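Local structure of nucleotidyltransferase (Thermus thermophilus HB8, 1WWP) at residues Leu9-Phe14 with Ala107-Glu111; Ala26-Phe30 with Phe100-Tyr106; Trp38-Gln42 with Ala54-Val59; Leu68-Glu73 with Gln112-Leu117. The protein is of unproven function but, as a nucleotidyltransferase substrate-binding-like helical protein, probably serves as the substrate-binding partner of a nucleotidyltransferase. All coordinates share one frame. Residue numbers count along the deposited sequence, not the author numbering.

Contact 1: Leu9-Phe14 with Ala107-Glu111; sequences LKELAF and ARLME
Ala-107 is the small apolar centre of this helix-helix contact. The CB of Ala-107 lies 3.8 Å from Phe-14 CZ, 4.2 Å from Leu-9 CD2 and 4.5 Å from Ala-13 CB, and beside it Leu-9 CD2 (chi1 t, chi2 p) meets Met-110 CE, of selenomethionine, at 3.9 Å. The two helical segments run nearly antiparallel, at 154°, with axes 11.3 Å apart; the closest CA atoms, of Lys-10 and Ala-107, are 6.5 Å apart. Phe-14 is in the loop, and with chi1 m its ring reaches back so that CE1 stands 3.6 Å from Arg-108 NH2, over one face of the guanidinium. At the exposed edge Lys-10 passes Ala-107 (Lys-10 CG to Ala-107 CB 4.2 Å) and ends in a salt bridge, NZ to Glu-111 OE1 at 2.9 Å, whose hydrogen bond is weak. Here the end of helix 2-13 packs on helix 93-116 within an all-helical bundle; Met-110 continues inward to Thr-33 and Phe-37 of helix 20-49, and to Met-80 of helix 71-86.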
# COMPACT_ATOMS: atom_id res chain seq x y z
N LEU A 9 1.40 -5.56 13.22
CA LEU A 9 0.05 -5.07 12.95
C LEU A 9 -0.75 -4.98 14.26
O LEU A 9 -1.39 -3.95 14.54
CB LEU A 9 -0.69 -6.00 11.98
CG LEU A 9 -2.20 -5.78 11.85
CD1 LEU A 9 -2.47 -4.37 11.38
CD2 LEU A 9 -2.81 -6.77 10.89
N LYS A 10 -0.72 -6.05 15.04
CA LYS A 10 -1.46 -6.09 16.30
C LYS A 10 -1.07 -4.97 17.26
O LYS A 10 -1.87 -4.54 18.08
CB LYS A 10 -1.32 -7.46 16.96
CG LYS A 10 -2.07 -8.54 16.20
CD LYS A 10 -2.08 -9.88 16.92
CE LYS A 10 -0.69 -10.51 16.96
NZ LYS A 10 -0.73 -11.83 17.65
N GLU A 11 0.16 -4.48 17.13
CA GLU A 11 0.63 -3.39 17.97
C GLU A 11 -0.27 -2.17 17.79
O GLU A 11 -0.49 -1.41 18.73
CB GLU A 11 2.05 -2.98 17.58
CG GLU A 11 3.13 -4.00 17.85
CD GLU A 11 4.52 -3.42 17.65
OE1 GLU A 11 4.83 -2.40 18.30
OE2 GLU A 11 5.31 -3.98 16.86
N LEU A 12 -0.79 -1.99 16.58
CA LEU A 12 -1.60 -0.81 16.28
C LEU A 12 -3.07 -1.08 15.98
O LEU A 12 -3.91 -0.22 16.19
CB LEU A 12 -1.00 -0.07 15.09
CG LEU A 12 0.44 0.42 15.18
CD1 LEU A 12 0.97 0.74 13.78
CD2 LEU A 12 0.51 1.64 16.07
N ALA A 13 -3.37 -2.27 15.47
CA ALA A 13 -4.75 -2.61 15.09
C ALA A 13 -5.76 -2.57 16.24
O ALA A 13 -6.96 -2.41 16.00
CB ALA A 13 -4.78 -3.97 14.41
N PHE A 14 -5.28 -2.72 17.47
CA PHE A 14 -6.17 -2.73 18.62
C PHE A 14 -6.20 -1.43 19.40
O PHE A 14 -6.64 -1.40 20.55
CB PHE A 14 -5.80 -3.91 19.53
CG PHE A 14 -5.86 -5.23 18.83
CD1 PHE A 14 -7.07 -5.69 18.32
CD2 PHE A 14 -4.72 -6.00 18.64
CE1 PHE A 14 -7.14 -6.90 17.63
CE2 PHE A 14 -4.78 -7.21 17.95
CZ PHE A 14 -6.00 -7.66 17.44
N ALA A 107 -6.89 -8.96 11.90
CA ALA A 107 -5.76 -9.40 12.70
C ALA A 107 -6.06 -10.74 13.38
O ALA A 107 -5.25 -11.66 13.33
CB ALA A 107 -5.43 -8.34 13.75
N ARG A 108 -7.23 -10.86 13.99
CA ARG A 108 -7.60 -12.10 14.67
C ARG A 108 -7.74 -13.25 13.67
O ARG A 108 -7.20 -14.33 13.88
CB ARG A 108 -8.92 -11.93 15.43
CG ARG A 108 -8.91 -10.83 16.49
CD ARG A 108 -10.30 -10.61 17.07
NE ARG A 108 -10.37 -9.37 17.85
CZ ARG A 108 -9.75 -9.17 19.00
NH1 ARG A 108 -8.99 -10.13 19.53
NH2 ARG A 108 -9.86 -8.01 19.63
N LEU A 109 -8.47 -13.01 12.58
CA LEU A 109 -8.68 -14.04 11.56
C LEU A 109 -7.34 -14.60 11.07
O LEU A 109 -7.14 -15.82 11.04
CB LEU A 109 -9.44 -13.45 10.36
CG LEU A 109 -10.20 -14.34 9.37
CD1 LEU A 109 -9.72 -14.02 7.97
CD2 LEU A 109 -10.01 -15.82 9.68
N MSE A 110 -6.41 -13.72 10.71
CA MSE A 110 -5.12 -14.15 10.22
C MSE A 110 -4.31 -14.90 11.25
O MSE A 110 -3.63 -15.88 10.92
CB MSE A 110 -4.32 -12.95 9.71
CG MSE A 110 -4.94 -12.32 8.46
SE MSE A 110 -3.87 -11.02 7.49
CE MSE A 110 -4.33 -9.38 8.43
N GLU A 111 -4.39 -14.46 12.50
CA GLU A 111 -3.67 -15.10 13.59
C GLU A 111 -4.18 -16.53 13.77
O GLU A 111 -3.41 -17.46 13.95
CB GLU A 111 -3.87 -14.30 14.89
CG GLU A 111 -3.06 -14.80 16.08
CD GLU A 111 -3.17 -13.90 17.31
OE1 GLU A 111 -2.41 -14.12 18.27
OE2 GLU A 111 -4.02 -12.97 17.31

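Contact 2: Ala26-Phe30 with Phe100-Tyr106; sequences AIQRF and FRRLPDY
Leu-103 is the bump of this buried contact. From chi1 m, chi2 t the methyls of Leu-103 fill the gap between Ala-26 and Phe-30, residues one turn apart on the facing helix: CD1 settles 3.7 Å from Ala-26 CB, while CD2 comes within 3.8 Å of Phe-30 CG. That second methyl makes a CH-pi contact, 4.2 Å from the Phe-30 ring centroid and 28° off the normal. Both segments are helical, crossing at +42° with axes 10.5 Å apart, and the CA register pairs Ile-27 with Phe-100 (7.0 Å) and Phe-30 with Leu-103 (7.4 Å). The short side chain of Ala-26 leaves a hollow, into which Phe-100 (chi1 t) turns its ring edge, CE1 to Ala-26 CB at 3.9 Å. This is core packing in an all-helical bundle, between the long helices 20-49 and 93-116; the latter is kinked at Pro-104, whose N has no hydrogen to donate, with Asp-105 N also unbonded to the turn before. Farther along, Phe-30 (chi1 t) projects toward Tyr-106 (chi1 m): CE1 of Phe-30 is 3.6 Å from CD2 of Tyr-106, with planes at 23° and centroids 5.4 Å apart, so the rings slide past each other with little overlap. Tyr-106 OH hydrogen-bonds to Asp-83, which also pairs with Arg-102. On helix 20-49, Gln-28 and Arg-29 instead meet the second subunit, Arg-29 through a salt bridge to Asp-24 of that chain.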
# COMPACT_ATOMS: atom_id res chain seq x y z
N ALA A 26 -0.94 1.60 10.67
CA ALA A 26 -1.69 0.35 10.83
C ALA A 26 -2.13 -0.12 9.44
O ALA A 26 -2.18 -1.31 9.17
CB ALA A 26 -2.91 0.57 11.70
N ILE A 27 -2.44 0.82 8.57
CA ILE A 27 -2.88 0.46 7.23
C ILE A 27 -1.72 -0.13 6.43
O ILE A 27 -1.88 -1.12 5.72
CB ILE A 27 -3.46 1.70 6.52
CG1 ILE A 27 -4.77 2.08 7.21
CG2 ILE A 27 -3.66 1.43 5.04
CD1 ILE A 27 -5.32 3.43 6.75
N GLN A 28 -0.55 0.47 6.57
CA GLN A 28 0.65 -0.01 5.90
C GLN A 28 0.96 -1.43 6.37
O GLN A 28 1.25 -2.32 5.57
CB GLN A 28 1.83 0.92 6.20
CG GLN A 28 3.20 0.37 5.82
CD GLN A 28 3.44 0.29 4.31
OE1 GLN A 28 4.51 -0.15 3.87
NE2 GLN A 28 2.46 0.70 3.51
N ARG A 29 0.89 -1.66 7.67
CA ARG A 29 1.19 -2.99 8.22
C ARG A 29 0.16 -4.01 7.79
O ARG A 29 0.49 -5.17 7.56
CB ARG A 29 1.27 -2.92 9.75
CG ARG A 29 2.41 -2.04 10.22
CD ARG A 29 2.53 -1.92 11.75
NE ARG A 29 3.73 -1.15 12.05
CZ ARG A 29 4.20 -0.86 13.26
NH1 ARG A 29 3.56 -1.27 14.35
NH2 ARG A 29 5.31 -0.14 13.37
N PHE A 30 -1.09 -3.59 7.70
CA PHE A 30 -2.12 -4.50 7.23
C PHE A 30 -1.73 -4.96 5.81
O PHE A 30 -1.85 -6.13 5.45
CB PHE A 30 -3.46 -3.77 7.21
CG PHE A 30 -4.50 -4.43 6.34
CD1 PHE A 30 -4.92 -5.73 6.60
CD2 PHE A 30 -5.04 -3.75 5.25
CE1 PHE A 30 -5.87 -6.35 5.78
CE2 PHE A 30 -5.99 -4.37 4.41
CZ PHE A 30 -6.40 -5.67 4.68
N PHE A 100 -9.54 1.09 9.25
CA PHE A 100 -9.00 0.85 10.59
C PHE A 100 -9.98 0.12 11.50
O PHE A 100 -9.57 -0.68 12.34
CB PHE A 100 -8.59 2.17 11.26
CG PHE A 100 -7.93 1.97 12.59
CD1 PHE A 100 -6.61 1.52 12.67
CD2 PHE A 100 -8.64 2.17 13.77
CE1 PHE A 100 -6.02 1.26 13.89
CE2 PHE A 100 -8.05 1.91 15.00
CZ PHE A 100 -6.74 1.46 15.07
N ARG A 101 -11.28 0.39 11.33
CA ARG A 101 -12.30 -0.25 12.16
C ARG A 101 -12.38 -1.75 11.90
O ARG A 101 -12.84 -2.51 12.75
CB ARG A 101 -13.67 0.37 11.90
CG ARG A 101 -13.80 1.83 12.30
CD ARG A 101 -15.25 2.32 12.16
NE ARG A 101 -15.75 2.12 10.80
CZ ARG A 101 -16.99 2.41 10.41
NH1 ARG A 101 -17.87 2.90 11.28
NH2 ARG A 101 -17.35 2.20 9.15
N ARG A 102 -11.93 -2.18 10.72
CA ARG A 102 -11.99 -3.59 10.40
C ARG A 102 -10.72 -4.34 10.76
O ARG A 102 -10.74 -5.56 10.90
CB ARG A 102 -12.28 -3.76 8.91
CG ARG A 102 -13.58 -3.11 8.47
CD ARG A 102 -13.48 -2.58 7.04
NE ARG A 102 -14.56 -1.65 6.74
CZ ARG A 102 -14.67 -0.97 5.60
NH1 ARG A 102 -13.77 -1.12 4.64
NH2 ARG A 102 -15.70 -0.14 5.42
N LEU A 103 -9.61 -3.62 10.93
CA LEU A 103 -8.35 -4.29 11.23
C LEU A 103 -8.38 -5.29 12.39
O LEU A 103 -7.75 -6.34 12.31
CB LEU A 103 -7.23 -3.27 11.45
CG LEU A 103 -6.96 -2.33 10.27
CD1 LEU A 103 -5.65 -1.60 10.51
CD2 LEU A 103 -6.89 -3.11 8.95
N PRO A 104 -9.10 -4.96 13.48
CA PRO A 104 -9.17 -5.87 14.63
C PRO A 104 -9.52 -7.29 14.19
O PRO A 104 -8.81 -8.25 14.52
CB PRO A 104 -10.27 -5.25 15.49
CG PRO A 104 -10.09 -3.79 15.23
CD PRO A 104 -9.89 -3.74 13.74
N ASP A 105 -10.63 -7.43 13.47
CA ASP A 105 -11.08 -8.73 12.99
C ASP A 105 -10.08 -9.37 12.04
O ASP A 105 -9.81 -10.56 12.14
CB ASP A 105 -12.43 -8.61 12.29
CG ASP A 105 -13.54 -8.18 13.23
OD1 ASP A 105 -13.41 -7.11 13.86
OD2 ASP A 105 -14.55 -8.92 13.35
N TYR A 106 -9.53 -8.59 11.11
CA TYR A 106 -8.57 -9.14 10.16
C TYR A 106 -7.38 -9.71 10.92
O TYR A 106 -6.94 -10.83 10.64
CB TYR A 106 -8.08 -8.07 9.18
CG TYR A 106 -9.15 -7.51 8.30
CD1 TYR A 106 -10.34 -8.20 8.09
CD2 TYR A 106 -8.96 -6.29 7.63
CE1 TYR A 106 -11.32 -7.69 7.24
CE2 TYR A 106 -9.95 -5.78 6.78
CZ TYR A 106 -11.12 -6.48 6.59
OH TYR A 106 -12.09 -5.98 5.77

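Contact 3: Trp38-Gln42 with Ala54-Val59; sequences WKALQ and ASPKGV
This is a mainly apolar contact that packs the second half of helix 20-49 against the start of the next helix, 56-66, across the intervening end of the first helix and the loop after it. Trp-38, with chi1 p and chi2 near -91°, presents an indole face to Pro-56: CG of Pro-56 is 3.5 Å from CE2 of Trp-38 and makes a CH-pi contact with the five-membered ring, 3.6 Å from its centroid and 14° off the normal. The nearest CA pairs, Trp-38 with Pro-56 and Gln-42 with Val-59, are both 5.8 Å apart, so the backbones come close. Ser-55 is the N-cap of helix 56-66; from chi1 p its OG accepts a capping bond from Gly-58 N at 3.3 Å. Pro-56, in the first turn, lies over the indole face right after this N-cap. The two segments belong to consecutive helices of the all-helical bundle and, as the register shows, run here in the same general direction. One turn on, Val-59 (chi1 t) fits beside Trp-38, its CG2 at 3.9 Å from CE3 at the ring edge, while its CG1 reaches Leu-41 CB at 3.7 Å and Gln-42 N at 3.6 Å. Trp-38 CH2 lies 3.4 Å from Ala-54 O. Gln-42 NE2 hydrogen-bonds to Gly-53 O, just before Ala-54, and Trp-38 NE1 bonds to Glu-35.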
# COMPACT_ATOMS: atom_id res chain seq x y z
N TRP A 38 -1.78 -14.23 2.42
CA TRP A 38 -2.33 -15.04 1.33
C TRP A 38 -1.26 -15.90 0.67
O TRP A 38 -1.55 -16.98 0.18
CB TRP A 38 -3.09 -14.18 0.31
CG TRP A 38 -2.28 -13.45 -0.69
CD1 TRP A 38 -1.78 -12.19 -0.58
CD2 TRP A 38 -1.97 -13.90 -2.00
NE1 TRP A 38 -1.18 -11.82 -1.76
CE2 TRP A 38 -1.28 -12.85 -2.65
CE3 TRP A 38 -2.22 -15.09 -2.70
CZ2 TRP A 38 -0.83 -12.95 -3.97
CZ3 TRP A 38 -1.77 -15.19 -4.01
CH2 TRP A 38 -1.08 -14.13 -4.63
N LYS A 39 -0.02 -15.42 0.71
CA LYS A 39 1.09 -16.18 0.16
C LYS A 39 1.33 -17.45 0.96
O LYS A 39 1.63 -18.51 0.41
CB LYS A 39 2.36 -15.32 0.13
CG LYS A 39 2.34 -14.27 -0.97
CD LYS A 39 2.15 -14.96 -2.30
CE LYS A 39 2.23 -13.99 -3.45
NZ LYS A 39 1.98 -14.75 -4.70
N ALA A 40 1.18 -17.36 2.28
CA ALA A 40 1.39 -18.55 3.12
C ALA A 40 0.27 -19.56 2.85
O ALA A 40 0.49 -20.77 2.82
CB ALA A 40 1.43 -18.15 4.62
N LEU A 41 -0.95 -19.06 2.69
CA LEU A 41 -2.09 -19.93 2.39
C LEU A 41 -1.87 -20.59 1.01
O LEU A 41 -2.09 -21.78 0.83
CB LEU A 41 -3.39 -19.12 2.36
CG LEU A 41 -4.25 -19.04 3.62
CD1 LEU A 41 -5.53 -18.24 3.31
CD2 LEU A 41 -4.62 -20.43 4.07
N GLN A 42 -1.44 -19.78 0.03
CA GLN A 42 -1.20 -20.30 -1.32
C GLN A 42 -0.18 -21.46 -1.29
O GLN A 42 -0.44 -22.51 -1.86
CB GLN A 42 -0.70 -19.16 -2.22
CG GLN A 42 -0.33 -19.61 -3.63
CD GLN A 42 0.33 -18.50 -4.43
OE1 GLN A 42 1.30 -17.88 -3.99
NE2 GLN A 42 -0.20 -18.25 -5.62
N ALA A 54 -4.00 -18.76 -7.88
CA ALA A 54 -3.12 -17.70 -8.36
C ALA A 54 -3.30 -16.36 -7.65
O ALA A 54 -2.33 -15.66 -7.35
CB ALA A 54 -3.31 -17.52 -9.86
N SER A 55 -4.55 -16.00 -7.38
CA SER A 55 -4.87 -14.72 -6.75
C SER A 55 -5.38 -14.83 -5.31
O SER A 55 -5.81 -15.89 -4.88
CB SER A 55 -5.93 -14.01 -7.57
OG SER A 55 -7.14 -14.76 -7.54
N PRO A 56 -5.33 -13.72 -4.56
CA PRO A 56 -5.81 -13.72 -3.17
C PRO A 56 -7.22 -14.31 -3.04
O PRO A 56 -7.49 -15.14 -2.17
CB PRO A 56 -5.76 -12.24 -2.81
CG PRO A 56 -4.54 -11.78 -3.54
CD PRO A 56 -4.72 -12.42 -4.90
N LYS A 57 -8.13 -13.88 -3.92
CA LYS A 57 -9.50 -14.39 -3.87
C LYS A 57 -9.62 -15.87 -4.21
O LYS A 57 -10.39 -16.60 -3.61
CB LYS A 57 -10.41 -13.57 -4.80
CG LYS A 57 -11.00 -12.32 -4.13
CD LYS A 57 -11.98 -11.62 -5.06
CE LYS A 57 -12.62 -10.41 -4.38
NZ LYS A 57 -13.48 -9.64 -5.34
N GLY A 58 -8.84 -16.32 -5.19
CA GLY A 58 -8.89 -17.72 -5.56
C GLY A 58 -8.35 -18.59 -4.46
O GLY A 58 -8.86 -19.68 -4.19
N VAL A 59 -7.29 -18.12 -3.82
CA VAL A 59 -6.68 -18.88 -2.73
C VAL A 59 -7.66 -18.96 -1.56
O VAL A 59 -7.82 -20.00 -0.92
CB VAL A 59 -5.33 -18.23 -2.26
CG1 VAL A 59 -4.80 -18.94 -1.02
CG2 VAL A 59 -4.31 -18.35 -3.39

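Contact 4: Leu68-Glu73 with Gln112-Leu117; sequences LLRDEE and QVLGRL
Arg-116 and Glu-73 form a bidentate salt bridge: NH2 of Arg-116 approaches OE2 of Glu-73 at a very short 2.4 Å, and NH1 of Arg-116 bonds OE1 of Glu-73 at 3.0 Å. NH1 of Arg-116 also makes weak bonds to Glu-73 OE2 (3.1 Å) and to Leu-68 O (2.9 Å). The carboxylate is held in turn by the N-cap residue: Arg-70 N donates to Glu-73 OE1 at 2.7 Å, the N-cap amide bonding to a residue three further on, one half of a capping box. That orients Glu-73 (chi1 m, chi2 t) at the start of helix 71-86, opposite the end of helix 93-116, in this all-helical bundle. Leu-68 has near-helical angles (-61/-23), while Leu-69 (-132/127) and Arg-70 (-72/161) are extended. Beneath the charges, Leu-69 CD2 (chi1 m) meets Val-113 CG2 at 3.6 Å and Leu-68 CD2 meets Leu-117 CD2 at 3.5 Å; the nearest CA atoms, of Leu-68 and Val-113, are 7.2 Å apart. Val-113 also touches Phe-37, and Leu-69 Ile-60.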
# COMPACT_ATOMS: atom_id res chain seq x y z
N LEU A 68 -10.00 -24.96 5.53
CA LEU A 68 -9.09 -24.09 6.26
C LEU A 68 -9.80 -22.84 6.74
O LEU A 68 -9.38 -22.19 7.69
CB LEU A 68 -7.91 -23.69 5.38
CG LEU A 68 -6.56 -24.35 5.67
CD1 LEU A 68 -6.69 -25.87 5.65
CD2 LEU A 68 -5.57 -23.89 4.62
N LEU A 69 -10.89 -22.49 6.06
CA LEU A 69 -11.68 -21.33 6.41
C LEU A 69 -13.14 -21.71 6.45
O LEU A 69 -13.66 -22.28 5.50
CB LEU A 69 -11.53 -20.23 5.37
CG LEU A 69 -10.22 -19.49 5.11
CD1 LEU A 69 -10.44 -18.58 3.93
CD2 LEU A 69 -9.77 -18.69 6.35
N ARG A 70 -13.80 -21.41 7.56
CA ARG A 70 -15.22 -21.68 7.64
C ARG A 70 -15.81 -20.64 6.71
O ARG A 70 -15.15 -19.64 6.40
CB ARG A 70 -15.73 -21.47 9.06
CG ARG A 70 -15.12 -22.42 10.08
CD ARG A 70 -15.30 -23.88 9.66
NE ARG A 70 -14.84 -24.79 10.69
CZ ARG A 70 -14.26 -25.97 10.45
NH1 ARG A 70 -14.07 -26.37 9.20
NH2 ARG A 70 -13.87 -26.72 11.46
N ASP A 71 -17.04 -20.85 6.25
CA ASP A 71 -17.66 -19.89 5.33
C ASP A 71 -17.61 -18.46 5.85
O ASP A 71 -17.31 -17.54 5.09
CB ASP A 71 -19.10 -20.31 5.02
CG ASP A 71 -19.18 -21.46 4.02
OD1 ASP A 71 -20.30 -21.97 3.79
OD2 ASP A 71 -18.14 -21.84 3.44
N GLU A 72 -17.89 -18.26 7.13
CA GLU A 72 -17.87 -16.91 7.70
C GLU A 72 -16.46 -16.31 7.65
O GLU A 72 -16.30 -15.13 7.33
CB GLU A 72 -18.39 -16.92 9.14
CG GLU A 72 -18.46 -15.52 9.75
CD GLU A 72 -19.08 -15.50 11.13
OE1 GLU A 72 -18.52 -16.15 12.05
OE2 GLU A 72 -20.13 -14.83 11.31
N GLU A 73 -15.46 -17.11 7.98
CA GLU A 73 -14.08 -16.62 7.94
C GLU A 73 -13.76 -16.26 6.48
O GLU A 73 -13.21 -15.19 6.20
CB GLU A 73 -13.12 -17.71 8.41
CG GLU A 73 -13.38 -18.24 9.80
CD GLU A 73 -12.38 -19.32 10.21
OE1 GLU A 73 -12.31 -20.36 9.52
OE2 GLU A 73 -11.66 -19.12 11.21
N GLN A 112 -5.50 -16.68 13.72
CA GLN A 112 -6.13 -17.99 13.88
C GLN A 112 -5.88 -18.91 12.70
O GLN A 112 -5.66 -20.11 12.88
CB GLN A 112 -7.64 -17.82 14.09
CG GLN A 112 -8.03 -17.32 15.46
CD GLN A 112 -9.53 -17.12 15.58
OE1 GLN A 112 -10.31 -17.99 15.19
NE2 GLN A 112 -9.94 -15.99 16.13
N VAL A 113 -5.93 -18.37 11.49
CA VAL A 113 -5.71 -19.21 10.33
C VAL A 113 -4.27 -19.68 10.31
O VAL A 113 -4.01 -20.86 10.14
CB VAL A 113 -6.03 -18.48 9.02
CG1 VAL A 113 -5.82 -19.42 7.82
CG2 VAL A 113 -7.47 -18.00 9.05
N LEU A 114 -3.33 -18.76 10.51
CA LEU A 114 -1.92 -19.14 10.49
C LEU A 114 -1.66 -20.27 11.48
O LEU A 114 -0.90 -21.20 11.19
CB LEU A 114 -1.04 -17.93 10.80
CG LEU A 114 -1.02 -16.86 9.71
CD1 LEU A 114 -0.17 -15.68 10.13
CD2 LEU A 114 -0.49 -17.48 8.43
N GLY A 115 -2.31 -20.19 12.64
CA GLY A 115 -2.16 -21.22 13.65
C GLY A 115 -2.44 -22.60 13.08
O GLY A 115 -1.58 -23.47 13.08
N ARG A 116 -3.66 -22.80 12.58
CA ARG A 116 -4.04 -24.08 12.00
C ARG A 116 -3.05 -24.57 10.93
O ARG A 116 -2.88 -25.77 10.75
CB ARG A 116 -5.42 -23.97 11.36
CG ARG A 116 -6.48 -23.39 12.27
CD ARG A 116 -7.76 -23.12 11.50
NE ARG A 116 -8.64 -22.24 12.26
CZ ARG A 116 -9.53 -21.42 11.72
NH1 ARG A 116 -9.67 -21.35 10.40
NH2 ARG A 116 -10.27 -20.63 12.49
N LEU A 117 -2.39 -23.65 10.24
CA LEU A 117 -1.46 -24.03 9.19
C LEU A 117 -0.19 -24.75 9.65
O LEU A 117 0.64 -25.11 8.82
CB LEU A 117 -1.06 -22.79 8.37
CG LEU A 117 -2.16 -21.96 7.71
CD1 LEU A 117 -1.53 -21.04 6.67
CD2 LEU A 117 -3.18 -22.87 7.03

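Helix 93-116 takes part in contacts 1, 2 and 4, and helix 20-49 in contacts 2 and 3. Contact 2 is the fully buried one, built from hydrophobic and aromatic side chains without hydrogen bonds across it; contacts 1, 3 and 4 are partly buried. Contact 3, too, has no hydrogen bond between its segments, its capping bond lying within one, whereas contacts 1 and 4 each pair an apolar interior with a charged outer edge. Contacts 1 and 2 touch, centres 7 Å apart, through Leu-12 and Ala-13. Contacts 3 and 4 meet where Leu-41 reaches Leu-68, and contact 1 touches contact 4 through Leu-109 and Glu-73. Contact 3 lies about 19 Å, centre to centre, from both contacts 1 and 2.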